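Local structure of beta-lactamase (Klebsiella pneumoniae, 6KA5) at residues G70-T75 with I319-S324; G117-G122 with R154-I159; S193-P198 with Y228-T233. The protein probably hydrolyses beta-lactam antibiotics to substituted beta-amino acids, as a class C serine beta-lactamase that confers antibiotic resistance. All coordinates share one frame; numbering follows the deposited sequence.

Contact 1 (G70-T75 with I319-S324); sequences GSLSKT and INKTGS. With 1S7 ((2R)-2-{(1S)-1-methoxy-2-oxo-1-[(thiophen-2-ylacetyl)amino]ethyl}-5-methylidene-5,6-dihydro-2H-1,3-thiazine-4-carboxylic acid), chain B.
Lys321 reaches from strand 317-324 across the turn, holding Ser71, that leads into helix 74-86. With CG anti to the backbone N (chi1 -172°), its CB and CG lie against Leu72, CG being 3.6 Å from Leu72 CD2. CG also passes Thr75 CG2, the side chains sliding by in opposite directions, and CD keeps beside the same methyl. Bends at chi2 and chi4 curl the chain forward to the carbonyl of the next residue. CE comes 3.6 Å from Ser71 O, and NZ donates to Thr322 O at 3.0 Å, in the carbonyl plane; NZ is also hydrogen-bonded to the hydroxyl of Tyr156, as is Lys74 NZ. Long methylene chains suit this place, greasy along the stem and charged at the tip. Small residues let the backbones close in, Ser71 and Gly323 having their CA atoms 4.1 Å apart. Ser71 OG is bonded covalently to C14 of the opened cephamycin-type ligand 1S7. Its carbonyl O4 accepts from Ser324 N at 2.8 Å and, more weakly, from Ser71 N at 2.9 Å. Two backbone N-H groups converging on one acyl carbonyl oxygen form the oxyanion hole of a serine beta-lactamase, framed by the SxxK and KTG motifs.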
loop_
_atom_site.group_PDB
_atom_site.type_symbol
_atom_site.label_atom_id
_atom_site.label_comp_id
_atom_site.label_asym_id
_atom_site.label_seq_id
_atom_site.Cartn_x
_atom_site.Cartn_y
_atom_site.Cartn_z
ATOM N N GLY A 70 0.453 2.646 6.892
ATOM C CA GLY A 70 1.327 1.490 6.975
ATOM C C GLY A 70 1.686 0.942 5.612
ATOM O O GLY A 70 2.093 1.682 4.695
ATOM N N SER A 71 1.512 -0.367 5.481
ATOM C CA SER A 71 1.916 -1.086 4.278
ATOM C C SER A 71 1.198 -0.634 3.008
ATOM O O SER A 71 1.643 -1.014 1.917
ATOM C CB SER A 71 1.718 -2.594 4.494
ATOM O OG SER A 71 2.663 -3.104 5.424
ATOM N N LEU A 72 0.117 0.161 3.079
ATOM C CA LEU A 72 -0.367 0.743 1.820
ATOM C C LEU A 72 0.707 1.591 1.171
ATOM O O LEU A 72 0.676 1.817 -0.047
ATOM C CB LEU A 72 -1.602 1.634 1.998
ATOM C CG LEU A 72 -2.878 1.031 2.551
ATOM C CD1 LEU A 72 -4.014 2.025 2.293
ATOM C CD2 LEU A 72 -3.119 -0.285 1.933
ATOM N N SER A 73 1.659 2.076 1.979
ATOM C CA SER A 73 2.747 2.887 1.456
ATOM C C SER A 73 3.542 2.166 0.380
ATOM O O SER A 73 4.166 2.820 -0.462
ATOM C CB SER A 73 3.680 3.269 2.595
ATOM O OG SER A 73 2.961 3.965 3.600
ATOM N N LYS A 74 3.561 0.829 0.415
ATOM C CA LYS A 74 4.333 0.067 -0.564
ATOM C C LYS A 74 3.861 0.347 -1.983
ATOM O O LYS A 74 4.668 0.282 -2.928
ATOM C CB LYS A 74 4.246 -1.432 -0.241
ATOM C CG LYS A 74 4.870 -1.836 1.117
ATOM C CD LYS A 74 5.066 -3.350 1.108
ATOM C CE LYS A 74 5.856 -3.855 2.338
ATOM N NZ LYS A 74 4.971 -3.850 3.558
ATOM N N THR A 75 2.571 0.638 -2.160
ATOM C CA THR A 75 2.086 0.869 -3.518
ATOM C C THR A 75 2.608 2.175 -4.077
ATOM O O THR A 75 2.693 2.299 -5.299
ATOM C CB THR A 75 0.546 0.834 -3.606
ATOM O OG1 THR A 75 -0.022 1.919 -2.864
ATOM C CG2 THR A 75 -0.033 -0.501 -3.092
ATOM N N ILE A 319 -8.580 -5.639 -7.142
ATOM C CA ILE A 319 -7.214 -5.229 -6.789
ATOM C C ILE A 319 -7.238 -4.665 -5.378
ATOM O O ILE A 319 -8.160 -3.922 -5.031
ATOM C CB ILE A 319 -6.670 -4.195 -7.797
ATOM C CG1 ILE A 319 -6.642 -4.806 -9.191
ATOM C CG2 ILE A 319 -5.247 -3.731 -7.399
ATOM C CD1 ILE A 319 -6.402 -3.763 -10.299
ATOM N N ASN A 320 -6.275 -5.073 -4.536
ATOM C CA ASN A 320 -6.347 -4.612 -3.145
ATOM C C ASN A 320 -4.987 -4.558 -2.464
ATOM O O ASN A 320 -3.980 -5.075 -2.957
ATOM C CB ASN A 320 -7.342 -5.446 -2.297
ATOM C CG ASN A 320 -6.938 -6.924 -2.011
ATOM O OD1 ASN A 320 -7.697 -7.583 -1.289
ATOM N ND2 ASN A 320 -5.844 -7.449 -2.575
ATOM N N LYS A 321 -4.988 -3.884 -1.301
ATOM C CA LYS A 321 -3.814 -3.813 -0.445
ATOM C C LYS A 321 -4.258 -3.515 0.980
ATOM O O LYS A 321 -5.146 -2.689 1.206
ATOM C CB LYS A 321 -2.831 -2.738 -0.949
ATOM C CG LYS A 321 -1.448 -2.693 -0.241
ATOM C CD LYS A 321 -0.589 -3.869 -0.669
ATOM C CE LYS A 321 0.632 -4.048 0.263
ATOM N NZ LYS A 321 0.241 -4.673 1.574
ATOM N N THR A 322 -3.647 -4.219 1.937
ATOM C CA THR A 322 -3.849 -3.939 3.349
ATOM C C THR A 322 -2.686 -3.130 3.900
ATOM O O THR A 322 -1.576 -3.157 3.361
ATOM C CB THR A 322 -3.955 -5.246 4.135
ATOM O OG1 THR A 322 -2.809 -6.035 3.835
ATOM C CG2 THR A 322 -5.187 -6.016 3.756
ATOM N N GLY A 323 -2.939 -2.414 4.996
ATOM C CA GLY A 323 -1.837 -1.792 5.715
ATOM C C GLY A 323 -2.175 -1.573 7.168
ATOM O O GLY A 323 -3.344 -1.449 7.535
ATOM N N SER A 324 -1.147 -1.545 8.006
ATOM C CA SER A 324 -1.373 -1.299 9.424
ATOM C C SER A 324 -0.112 -0.702 10.008
ATOM O O SER A 324 0.961 -0.819 9.428
ATOM C CB SER A 324 -1.751 -2.590 10.169
ATOM O OG SER A 324 -0.707 -3.558 10.122
HETATM C C 1S7 B . 5.091 -5.022 8.014
HETATM N N 1S7 B . 3.222 -3.257 8.871
HETATM O O 1S7 B . 4.096 -4.514 7.128
HETATM S S 1S7 B . 6.648 -1.807 9.949
HETATM C C1 1S7 B . 2.915 -4.096 7.698
HETATM O O1 1S7 B . 3.782 -1.397 7.639
HETATM S S1 1S7 B . 1.986 -6.618 7.209
HETATM C C2 1S7 B . 3.690 -1.874 8.712
HETATM N N2 1S7 B . 2.386 -5.572 9.590
HETATM C C3 1S7 B . 4.006 -1.038 9.961
HETATM C C4 1S7 B . 5.277 -1.648 10.650
HETATM O O4 1S7 B . 1.074 -2.827 7.006
HETATM C C5 1S7 B . 5.403 -2.189 12.005
HETATM O O5 1S7 B . 3.340 -6.644 12.154
HETATM C C6 1S7 B . 6.916 -2.697 12.206
HETATM O O6 1S7 B . 1.625 -8.050 12.346
HETATM C C7 1S7 B . 7.638 -2.460 10.977
HETATM C C8 1S7 B . 1.962 -5.264 8.228
HETATM C C9 1S7 B . 0.834 -7.693 7.799
HETATM C C10 1S7 B . 1.100 -8.152 9.262
HETATM C C11 1S7 B . 0.501 -9.222 9.802
HETATM C C13 1S7 B . 1.984 -6.970 10.206
HETATM C C14 1S7 B . 2.104 -3.346 6.656
HETATM C C15 1S7 B . 2.343 -7.239 11.651
#

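Contact 2 (G117-G122 with R154-I159); sequences GTHTSG and RVYSNI. With 1S7 ((2R)-2-{(1S)-1-methoxy-2-oxo-1-[(thiophen-2-ylacetyl)amino]ethyl}-5-methylidene-5,6-dihydro-2H-1,3-thiazine-4-carboxylic acid), chain B.
His119, in a left-handed backbone conformation, turns its carbonyl to Val155 N, which donates to His119 O at 2.9 Å. The 154-159 segment carries the Tyr-Ser-Asn (YxN) motif of class C beta-lactamases at the entry to helix 158-171. His119 fills the space between the backbones, and its ring makes an offset stack with that of Tyr156, centroids 4.4 Å apart and planes 25° from parallel. Tyr156 CD2 lies over one face of the imidazole, toward its rim, while Tyr156 CA makes a CH-pi contact over the ring. A flat, compact imidazole suits this slot, since it can lie against the CD2-CE2 side of the tyrosine ring. Tyr156 CG stands anti to the backbone N (chi1 -171°), which carries the ring alongside the histidine and sends OH to Lys74 and Lys321. Arg154 runs extended beside His119; its guanidinium, bound by Glu280 and Gln275, is turned 76° to the imidazole, and NH2 lies at the edge of the Tyr156 ring. Ser157 is the N-cap of the helix, its OG accepting weakly from Ile159 N and also hydrogen-bonded to Gln124 O. A water bridges the segments, donating to Val155 O at 2.6 Å and accepting weakly from Gly122 N.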
loop_
_atom_site.group_PDB
_atom_site.type_symbol
_atom_site.label_atom_id
_atom_site.label_comp_id
_atom_site.label_asym_id
_atom_site.label_seq_id
_atom_site.Cartn_x
_atom_site.Cartn_y
_atom_site.Cartn_z
ATOM N N GLY A 117 10.248 -5.918 -6.313
ATOM C CA GLY A 117 8.936 -5.309 -6.470
ATOM C C GLY A 117 7.774 -6.274 -6.349
ATOM O O GLY A 117 6.620 -5.842 -6.378
ATOM N N THR A 118 8.050 -7.582 -6.234
ATOM C CA THR A 118 6.993 -8.590 -6.182
ATOM C C THR A 118 7.151 -9.518 -4.986
ATOM O O THR A 118 6.483 -10.557 -4.935
ATOM C CB THR A 118 6.981 -9.441 -7.458
ATOM O OG1 THR A 118 8.305 -9.974 -7.675
ATOM C CG2 THR A 118 6.583 -8.590 -8.665
ATOM N N HIS A 119 8.016 -9.164 -4.032
ATOM C CA HIS A 119 8.259 -9.975 -2.837
ATOM C C HIS A 119 8.821 -11.344 -3.180
ATOM O O HIS A 119 8.565 -12.308 -2.461
ATOM C CB HIS A 119 6.998 -10.150 -1.982
ATOM C CG HIS A 119 6.353 -8.862 -1.590
ATOM N ND1 HIS A 119 7.007 -7.883 -0.859
ATOM C CD2 HIS A 119 5.113 -8.380 -1.853
ATOM C CE1 HIS A 119 6.179 -6.864 -0.674
ATOM N NE2 HIS A 119 5.022 -7.145 -1.249
ATOM N N THR A 120 9.586 -11.449 -4.276
ATOM C CA THR A 120 10.174 -12.734 -4.629
ATOM C C THR A 120 11.699 -12.745 -4.525
ATOM O O THR A 120 12.331 -13.671 -5.030
ATOM C CB THR A 120 9.722 -13.180 -6.027
ATOM O OG1 THR A 120 9.998 -12.148 -6.984
ATOM C CG2 THR A 120 8.233 -13.505 -6.048
ATOM N N SER A 121 12.307 -11.786 -3.807
ATOM C CA SER A 121 13.763 -11.860 -3.628
ATOM C C SER A 121 14.163 -12.865 -2.568
ATOM O O SER A 121 15.253 -13.425 -2.659
ATOM C CB SER A 121 14.353 -10.503 -3.245
ATOM O OG SER A 121 13.995 -10.117 -1.911
ATOM N N GLY A 122 13.306 -13.106 -1.577
ATOM C CA GLY A 122 13.681 -13.905 -0.421
ATOM C C GLY A 122 14.092 -13.105 0.799
ATOM O O GLY A 122 14.332 -13.704 1.864
ATOM N N ARG A 154 7.538 -16.522 -2.598
ATOM C CA ARG A 154 7.051 -15.206 -2.201
ATOM C C ARG A 154 7.208 -15.074 -0.697
ATOM O O ARG A 154 6.656 -15.877 0.064
ATOM C CB ARG A 154 5.599 -15.023 -2.615
ATOM C CG ARG A 154 5.038 -13.642 -2.276
ATOM C CD ARG A 154 3.554 -13.584 -2.621
ATOM N NE ARG A 154 2.984 -12.244 -2.400
ATOM C CZ ARG A 154 2.472 -11.803 -1.249
ATOM N NH1 ARG A 154 2.495 -12.576 -0.156
ATOM N NH2 ARG A 154 1.950 -10.576 -1.183
ATOM N N VAL A 155 7.947 -14.058 -0.279
ATOM C CA VAL A 155 8.083 -13.674 1.120
ATOM C C VAL A 155 7.847 -12.165 1.156
ATOM O O VAL A 155 8.691 -11.392 0.693
ATOM C CB VAL A 155 9.459 -14.039 1.697
ATOM C CG1 VAL A 155 9.618 -13.473 3.114
ATOM C CG2 VAL A 155 9.662 -15.575 1.697
ATOM N N TYR A 156 6.706 -11.756 1.697
ATOM C CA TYR A 156 6.402 -10.333 1.801
ATOM C C TYR A 156 7.497 -9.651 2.599
ATOM O O TYR A 156 7.881 -10.134 3.674
ATOM C CB TYR A 156 5.044 -10.176 2.481
ATOM C CG TYR A 156 4.448 -8.802 2.505
ATOM C CD1 TYR A 156 4.831 -7.882 3.466
ATOM C CD2 TYR A 156 3.454 -8.442 1.623
ATOM C CE1 TYR A 156 4.247 -6.652 3.544
ATOM C CE2 TYR A 156 2.866 -7.177 1.692
ATOM C CZ TYR A 156 3.266 -6.301 2.656
ATOM O OH TYR A 156 2.703 -5.039 2.766
ATOM N N SER A 157 8.024 -8.540 2.069
ATOM C CA SER A 157 9.240 -7.953 2.643
ATOM C C SER A 157 9.214 -6.430 2.667
ATOM O O SER A 157 9.109 -5.790 1.613
ATOM C CB SER A 157 10.473 -8.428 1.857
ATOM O OG SER A 157 11.651 -7.873 2.439
ATOM N N ASN A 158 9.429 -5.845 3.858
ATOM C CA ASN A 158 9.676 -4.399 3.922
ATOM C C ASN A 158 11.032 -4.038 3.350
ATOM O O ASN A 158 11.213 -2.917 2.867
ATOM C CB ASN A 158 9.654 -3.871 5.359
ATOM C CG ASN A 158 8.295 -3.818 5.939
ATOM O OD1 ASN A 158 7.288 -3.988 5.251
ATOM N ND2 ASN A 158 8.252 -3.579 7.244
ATOM N N ILE A 159 12.012 -4.942 3.456
ATOM C CA ILE A 159 13.359 -4.625 2.995
ATOM C C ILE A 159 13.386 -4.583 1.474
ATOM O O ILE A 159 13.948 -3.663 0.872
ATOM C CB ILE A 159 14.381 -5.649 3.523
ATOM C CG1 ILE A 159 14.266 -5.833 5.033
ATOM C CG2 ILE A 159 15.812 -5.199 3.148
ATOM C CD1 ILE A 159 15.124 -6.988 5.576
HETATM C C 1S7 B . 5.091 -5.022 8.014
HETATM N N 1S7 B . 3.222 -3.257 8.871
HETATM O O 1S7 B . 4.096 -4.514 7.128
HETATM S S 1S7 B . 6.648 -1.807 9.949
HETATM C C1 1S7 B . 2.915 -4.096 7.698
HETATM O O1 1S7 B . 3.782 -1.397 7.639
HETATM S S1 1S7 B . 1.986 -6.618 7.209
HETATM C C2 1S7 B . 3.690 -1.874 8.712
HETATM N N2 1S7 B . 2.386 -5.572 9.590
HETATM C C3 1S7 B . 4.006 -1.038 9.961
HETATM C C4 1S7 B . 5.277 -1.648 10.650
HETATM O O4 1S7 B . 1.074 -2.827 7.006
HETATM C C5 1S7 B . 5.403 -2.189 12.005
HETATM O O5 1S7 B . 3.340 -6.644 12.154
HETATM C C6 1S7 B . 6.916 -2.697 12.206
HETATM O O6 1S7 B . 1.625 -8.050 12.346
HETATM C C7 1S7 B . 7.638 -2.460 10.977
HETATM C C8 1S7 B . 1.962 -5.264 8.228
HETATM C C9 1S7 B . 0.834 -7.693 7.799
HETATM C C10 1S7 B . 1.100 -8.152 9.262
HETATM C C11 1S7 B . 0.501 -9.222 9.802
HETATM C C13 1S7 B . 1.984 -6.970 10.206
HETATM C C14 1S7 B . 2.104 -3.346 6.656
HETATM C C15 1S7 B . 2.343 -7.239 11.651
HETATM O O HOH W 1 11.170 -11.482 -0.134
#

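Contact 3 (S193-P198 with Y228-T233); sequences SYLKVP and YGIKTT. With 1S7 ((2R)-2-{(1S)-1-methoxy-2-oxo-1-[(thiophen-2-ylacetyl)amino]ethyl}-5-methylidene-5,6-dihydro-2H-1,3-thiazine-4-carboxylic acid), chain B.
Tyr194 and Lys231 form an antiparallel hydrogen-bonded pair: Tyr194 N donates to Lys231 O at 2.9 Å, and Lys231 N returns a nearly straight bond to Tyr194 O (172° at the hydrogen). This joins strands 193-194 and 231-232 of a small three-stranded sheet, in which 231-232 is the middle strand and 67-68, just ahead of Ser71, its other neighbour.

The side chain of Lys231 does the most work. CG lies beside the backbone N (chi1 -63°), and a bend at chi2, twisted to 94°, turns the otherwise extended chain back along the strand. Its CB passes obliquely across Val197 CG2 at 4.0 Å, and CD runs by the carbonyl oxygens of Tyr194 and Leu195. At the tip NZ donates to Leu195 O and to Gly229 O, each at 2.8 Å, approaching both from off the carbonyl planes. The ammonium thus ties together the turns that follow one strand and precede the other.

Leu195 begins by pointing off from the partner segment, yet its CD2 swings back to Ile230 CD1, 3.7 Å away, and lies against the backbone of Gly229, where a bare glycine allows so close an approach. Ile230 CD1 gets there through a bend at chi2.

On the face opposite Tyr194 and Lys231, Thr232 OG1 comes 2.8 Å from Ser193 OG, which is also hydrogen-bonded to Asp236. Short side chains ending in hydroxyls can meet directly here.

Leu195 O and Gly229 O, which lie beyond the paired strands, are therefore satisfied by one long lysine side chain, whose positive charge is probably steadied by the two carbonyl dipoles in a mostly buried setting.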
loop_
_atom_site.group_PDB
_atom_site.type_symbol
_atom_site.label_atom_id
_atom_site.label_comp_id
_atom_site.label_asym_id
_atom_site.label_seq_id
_atom_site.Cartn_x
_atom_site.Cartn_y
_atom_site.Cartn_z
ATOM N N SER A 193 -1.445 14.489 1.635
ATOM C CA SER A 193 -0.748 13.224 1.815
ATOM C C SER A 193 0.724 13.543 2.041
ATOM O O SER A 193 1.292 14.405 1.355
ATOM C CB SER A 193 -0.910 12.319 0.595
ATOM O OG SER A 193 -2.279 12.067 0.290
ATOM N N TYR A 194 1.339 12.859 3.008
ATOM C CA TYR A 194 2.666 13.249 3.461
ATOM C C TYR A 194 3.485 12.045 3.879
ATOM O O TYR A 194 2.946 11.061 4.392
ATOM C CB TYR A 194 2.587 14.173 4.685
ATOM C CG TYR A 194 1.669 15.351 4.504
ATOM C CD1 TYR A 194 2.104 16.476 3.826
ATOM C CD2 TYR A 194 0.366 15.330 4.981
ATOM C CE1 TYR A 194 1.279 17.556 3.643
ATOM C CE2 TYR A 194 -0.482 16.415 4.802
ATOM C CZ TYR A 194 -0.010 17.528 4.140
ATOM O OH TYR A 194 -0.847 18.610 3.977
ATOM N N LEU A 195 4.812 12.173 3.752
ATOM C CA LEU A 195 5.713 11.331 4.527
ATOM C C LEU A 195 6.060 11.970 5.860
ATOM O O LEU A 195 6.294 11.255 6.841
ATOM C CB LEU A 195 7.004 11.059 3.745
ATOM C CG LEU A 195 6.802 10.222 2.489
ATOM C CD1 LEU A 195 8.072 10.227 1.612
ATOM C CD2 LEU A 195 6.456 8.786 2.909
ATOM N N LYS A 196 6.124 13.303 5.892
ATOM C CA LYS A 196 6.361 14.066 7.113
ATOM C C LYS A 196 5.266 15.118 7.220
ATOM O O LYS A 196 5.174 16.009 6.376
ATOM C CB LYS A 196 7.744 14.712 7.100
ATOM C CG LYS A 196 8.030 15.462 8.400
ATOM C CD LYS A 196 9.467 15.948 8.458
ATOM C CE LYS A 196 10.449 14.797 8.588
ATOM N NZ LYS A 196 11.836 15.297 8.887
ATOM N N VAL A 197 4.426 14.995 8.238
ATOM C CA VAL A 197 3.274 15.893 8.367
ATOM C C VAL A 197 3.775 17.276 8.766
ATOM O O VAL A 197 4.533 17.394 9.746
ATOM C CB VAL A 197 2.287 15.352 9.407
ATOM C CG1 VAL A 197 1.114 16.317 9.591
ATOM C CG2 VAL A 197 1.750 13.968 9.008
ATOM N N PRO A 198 3.371 18.326 8.069
ATOM C CA PRO A 198 3.843 19.675 8.394
ATOM C C PRO A 198 3.102 20.249 9.593
ATOM O O PRO A 198 2.073 19.743 10.023
ATOM C CB PRO A 198 3.538 20.475 7.125
ATOM C CG PRO A 198 2.376 19.730 6.459
ATOM C CD PRO A 198 2.576 18.282 6.830
ATOM N N TYR A 228 6.328 2.064 4.879
ATOM C CA TYR A 228 5.207 2.330 5.778
ATOM C C TYR A 228 5.059 3.811 6.135
ATOM O O TYR A 228 4.468 4.121 7.173
ATOM C CB TYR A 228 5.368 1.486 7.100
ATOM C CG TYR A 228 6.712 1.643 7.816
ATOM C CD1 TYR A 228 6.944 2.702 8.681
ATOM C CD2 TYR A 228 7.740 0.727 7.616
ATOM C CE1 TYR A 228 8.186 2.846 9.334
ATOM C CE2 TYR A 228 8.966 0.858 8.271
ATOM C CZ TYR A 228 9.179 1.928 9.111
ATOM O OH TYR A 228 10.401 2.056 9.744
ATOM N N GLY A 229 5.573 4.734 5.321
ATOM C CA GLY A 229 5.641 6.126 5.761
ATOM C C GLY A 229 4.473 7.066 5.475
ATOM O O GLY A 229 4.488 8.200 5.976
ATOM N N ILE A 230 3.461 6.654 4.718
ATOM C CA ILE A 230 2.445 7.604 4.239
ATOM C C ILE A 230 1.399 7.896 5.312
ATOM O O ILE A 230 0.875 6.979 5.975
ATOM C CB ILE A 230 1.785 7.080 2.955
ATOM C CG1 ILE A 230 2.799 7.020 1.815
ATOM C CG2 ILE A 230 0.579 7.941 2.571
ATOM C CD1 ILE A 230 3.139 8.394 1.237
ATOM N N LYS A 231 1.081 9.191 5.482
ATOM C CA LYS A 231 -0.069 9.661 6.257
ATOM C C LYS A 231 -0.970 10.411 5.293
ATOM O O LYS A 231 -0.473 11.212 4.502
ATOM C CB LYS A 231 0.365 10.584 7.421
ATOM C CG LYS A 231 1.267 9.906 8.486
ATOM C CD LYS A 231 2.794 10.130 8.170
ATOM C CE LYS A 231 3.637 9.089 8.858
ATOM N NZ LYS A 231 5.027 9.303 8.474
ATOM N N THR A 232 -2.275 10.138 5.315
ATOM C CA THR A 232 -3.133 10.703 4.268
ATOM C C THR A 232 -4.580 10.769 4.744
ATOM O O THR A 232 -4.955 10.166 5.749
ATOM C CB THR A 232 -3.029 9.857 2.985
ATOM O OG1 THR A 232 -3.820 10.420 1.931
ATOM C CG2 THR A 232 -3.455 8.423 3.269
ATOM N N THR A 233 -5.388 11.526 4.013
ATOM C CA THR A 233 -6.829 11.503 4.252
ATOM C C THR A 233 -7.500 10.433 3.400
ATOM O O THR A 233 -6.985 9.982 2.368
ATOM C CB THR A 233 -7.472 12.844 3.916
ATOM O OG1 THR A 233 -7.309 13.059 2.513
ATOM C CG2 THR A 233 -6.795 13.984 4.641
HETATM C C 1S7 B . 5.091 -5.022 8.014
HETATM N N 1S7 B . 3.222 -3.257 8.871
HETATM O O 1S7 B . 4.096 -4.514 7.128
HETATM S S 1S7 B . 6.648 -1.807 9.949
HETATM C C1 1S7 B . 2.915 -4.096 7.698
HETATM O O1 1S7 B . 3.782 -1.397 7.639
HETATM S S1 1S7 B . 1.986 -6.618 7.209
HETATM C C2 1S7 B . 3.690 -1.874 8.712
HETATM N N2 1S7 B . 2.386 -5.572 9.590
HETATM C C3 1S7 B . 4.006 -1.038 9.961
HETATM C C4 1S7 B . 5.277 -1.648 10.650
HETATM O O4 1S7 B . 1.074 -2.827 7.006
HETATM C C5 1S7 B . 5.403 -2.189 12.005
HETATM O O5 1S7 B . 3.340 -6.644 12.154
HETATM C C6 1S7 B . 6.916 -2.697 12.206
HETATM O O6 1S7 B . 1.625 -8.050 12.346
HETATM C C7 1S7 B . 7.638 -2.460 10.977
HETATM C C8 1S7 B . 1.962 -5.264 8.228
HETATM C C9 1S7 B . 0.834 -7.693 7.799
HETATM C C10 1S7 B . 1.100 -8.152 9.262
HETATM C C11 1S7 B . 0.501 -9.222 9.802
HETATM C C13 1S7 B . 1.984 -6.970 10.206
HETATM C C14 1S7 B . 2.104 -3.346 6.656
HETATM C C15 1S7 B . 2.343 -7.239 11.651
#

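All three contacts are largely buried, contact 1 being nearest the chain's centre; the centres of contacts 2 and 3 lie about 14 and 13 Å from the centre of the chain. Both touch the 70-75 segment. Contact 2 reaches it through the Tyr156 hydroxyl, hydrogen-bonded to Lys74 and Lys321, whereas contact 3 reaches it through Ile230 N, which donates to Ser73 OG; the two do not touch each other. All three meet 1S7, covalently in contact 1 but through Asn158 and Tyr228 in the others. Chemistry follows place: the covalent serine, paired lysines and oxyanion-hole N-H groups at the centre, ring stacking in contact 2, and sheet pairing with a lysine-carbonyl tie in contact 3.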